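Local coordinates for protein exopolygalacturonase (Yersinia enterocolitica, PDB 2UVF) that probably hydrolyses pectin-derived polygalacturonate from chain ends, as a family 28 exopolygalacturonase with a parallel beta-helix and an N-terminal fibronectin type III domain, at residues A[51-56]-A[126-131]. Sequence-based numbering, arbitrary orientation.
Sequences SSIVLV and YQFTVK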
loop_
_atom_site.group_PDB
_atom_site.type_symbol
_atom_site.label_atom_id
_atom_site.label_comp_id
_atom_site.label_asym_id
_atom_site.label_seq_id
_atom_site.Cartn_x
_atom_site.Cartn_y
_atom_site.Cartn_z
ATOM N N SER A 51 -8.425 16.712 -19.003
ATOM C CA SER A 51 -9.182 17.763 -18.320
ATOM C C SER A 51 -8.883 17.931 -16.831
ATOM O O SER A 51 -9.498 18.767 -16.171
ATOM C CB SER A 51 -10.691 17.644 -18.579
ATOM O OG SER A 51 -11.157 16.323 -18.426
ATOM N N SER A 52 -7.943 17.153 -16.304
ATOM C CA SER A 52 -7.644 17.209 -14.872
ATOM C C SER A 52 -6.172 16.980 -14.557
ATOM O O SER A 52 -5.490 16.242 -15.253
ATOM C CB SER A 52 -8.517 16.219 -14.092
ATOM O OG SER A 52 -8.471 14.936 -14.690
ATOM N N ILE A 53 -5.704 17.634 -13.495
ATOM C CA ILE A 53 -4.343 17.488 -12.985
ATOM C C ILE A 53 -4.449 17.298 -11.467
ATOM O O ILE A 53 -5.259 17.968 -10.814
ATOM C CB ILE A 53 -3.456 18.733 -13.342
ATOM C CG1 ILE A 53 -3.338 18.891 -14.870
ATOM C CG2 ILE A 53 -2.060 18.658 -12.674
ATOM C CD1 ILE A 53 -2.874 20.288 -15.350
ATOM N N VAL A 54 -3.659 16.365 -10.928
ATOM C CA VAL A 54 -3.530 16.154 -9.479
ATOM C C VAL A 54 -2.224 16.788 -8.966
ATOM O O VAL A 54 -1.146 16.532 -9.508
ATOM C CB VAL A 54 -3.584 14.634 -9.100
ATOM C CG1 VAL A 54 -3.575 14.435 -7.575
ATOM C CG2 VAL A 54 -4.811 13.957 -9.694
ATOM N N LEU A 55 -2.334 17.602 -7.916
ATOM C CA LEU A 55 -1.175 18.215 -7.258
ATOM C C LEU A 55 -0.914 17.629 -5.872
ATOM O O LEU A 55 -1.848 17.324 -5.131
ATOM C CB LEU A 55 -1.376 19.730 -7.112
ATOM C CG LEU A 55 -1.687 20.604 -8.336
ATOM C CD1 LEU A 55 -2.344 21.920 -7.884
ATOM C CD2 LEU A 55 -0.444 20.853 -9.179
ATOM N N VAL A 56 0.362 17.472 -5.529
ATOM C CA VAL A 56 0.771 17.101 -4.179
ATOM C C VAL A 56 1.966 17.939 -3.765
ATOM O O VAL A 56 2.619 18.547 -4.605
ATOM C CB VAL A 56 1.106 15.579 -4.021
ATOM C CG1 VAL A 56 -0.070 14.696 -4.435
ATOM C CG2 VAL A 56 2.361 15.213 -4.764
ATOM N N TYR A 126 -0.920 25.228 -17.425
ATOM C CA TYR A 126 -1.455 25.943 -16.261
ATOM C C TYR A 126 -0.356 26.071 -15.219
ATOM O O TYR A 126 0.428 25.134 -15.025
ATOM C CB TYR A 126 -2.642 25.204 -15.643
ATOM C CG TYR A 126 -3.817 24.989 -16.566
ATOM C CD1 TYR A 126 -4.782 25.982 -16.732
ATOM C CD2 TYR A 126 -3.982 23.784 -17.262
ATOM C CE1 TYR A 126 -5.875 25.794 -17.585
ATOM C CE2 TYR A 126 -5.077 23.586 -18.121
ATOM C CZ TYR A 126 -6.017 24.598 -18.274
ATOM O OH TYR A 126 -7.110 24.435 -19.104
ATOM N N GLN A 127 -0.288 27.225 -14.563
ATOM C CA GLN A 127 0.657 27.439 -13.457
ATOM C C GLN A 127 -0.074 27.223 -12.130
ATOM O O GLN A 127 -1.289 27.415 -12.052
ATOM C CB GLN A 127 1.298 28.834 -13.552
ATOM C CG GLN A 127 2.443 29.128 -12.575
ATOM C CD GLN A 127 2.034 30.058 -11.420
ATOM O OE1 GLN A 127 2.887 30.547 -10.675
ATOM N NE2 GLN A 127 0.732 30.309 -11.278
ATOM N N PHE A 128 0.664 26.796 -11.105
ATOM C CA PHE A 128 0.082 26.422 -9.814
ATOM C C PHE A 128 1.001 26.831 -8.649
ATOM O O PHE A 128 2.227 26.616 -8.698
ATOM C CB PHE A 128 -0.171 24.900 -9.742
ATOM C CG PHE A 128 -1.198 24.372 -10.726
ATOM C CD1 PHE A 128 -2.554 24.677 -10.585
ATOM C CD2 PHE A 128 -0.810 23.511 -11.757
ATOM C CE1 PHE A 128 -3.513 24.170 -11.487
ATOM C CE2 PHE A 128 -1.747 22.995 -12.654
ATOM C CZ PHE A 128 -3.099 23.322 -12.524
ATOM N N THR A 129 0.413 27.438 -7.617
ATOM C CA THR A 129 1.093 27.585 -6.323
ATOM C C THR A 129 0.220 27.088 -5.161
ATOM O O THR A 129 -0.999 26.963 -5.303
ATOM C CB THR A 129 1.594 29.041 -6.031
ATOM O OG1 THR A 129 0.500 29.967 -6.079
ATOM C CG2 THR A 129 2.689 29.461 -7.003
ATOM N N VAL A 130 0.865 26.814 -4.025
ATOM C CA VAL A 130 0.199 26.366 -2.787
ATOM C C VAL A 130 0.696 27.146 -1.548
ATOM O O VAL A 130 1.900 27.354 -1.367
ATOM C CB VAL A 130 0.343 24.801 -2.575
ATOM C CG1 VAL A 130 1.804 24.375 -2.393
ATOM C CG2 VAL A 130 -0.507 24.316 -1.414
ATOM N N LYS A 131 -0.247 27.583 -0.712
ATOM C CA LYS A 131 0.071 28.241 0.565
ATOM C C LYS A 131 -0.506 27.446 1.733
ATOM O O LYS A 131 -1.660 26.989 1.659
ATOM C CB LYS A 131 -0.526 29.661 0.626
ATOM C CG LYS A 131 -0.198 30.575 -0.528
ATOM C CD LYS A 131 -0.611 32.001 -0.186
ATOM C CE LYS A 131 -0.336 32.963 -1.343
ATOM N NZ LYS A 131 -0.171 34.385 -0.889
#
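Leu55 meets Phe128 with both of its methyl groups, and the pair illustrates how facing strands pack through apolar side chains. CD1 sits over one face of the phenylalanine ring in a CH-pi contact, 4.2 Å from the ring centroid and 26° off the normal. The other branch lies over the same face near the root, Leu55 CD2 being 3.7 Å from Phe128 CD2; both methyls thus rest on one side of the ring, CD1 toward its CD1 side and CD2 toward its CD2 side. Ile53 approaches the same ring differently: its CD1 comes up in the plane of the ring, at the edge, 4.0 Å from Phe128 CE2. Face and rim of one phenyl group are thereby taken by neighbours two residues apart on one strand. The same isoleucine methyl also meets Tyr126 obliquely, two residues before Phe128, with Ile53 CD1 4.1 Å from Tyr126 CD2.

Both segments belong to the fibronectin type III domain, a beta-sandwich of a three- and a four-stranded sheet, and the contact lies between its sheets. Residues 53-56 lie in the central strand of the three-stranded sheet and 126-131 in an inner strand of the four-stranded one; their axes pass 9.4 Å apart at a crossing angle of -34°, and no hydrogen bond links them. Leu41, Ile71 and Val117 add further apolar contacts around Leu55 or Phe128.

Conformation does much of the fitting. In Phe128, CG stands anti to the carbonyl carbon (chi1 -64°), which carries the ring along the intersheet layer toward Ile53 and presents a face to Leu55. Tyr126, which is partly exposed, shares this first torsion, but its phenol runs on past Ile53 until OH hydrogen-bonds to the backbone N of Lys121.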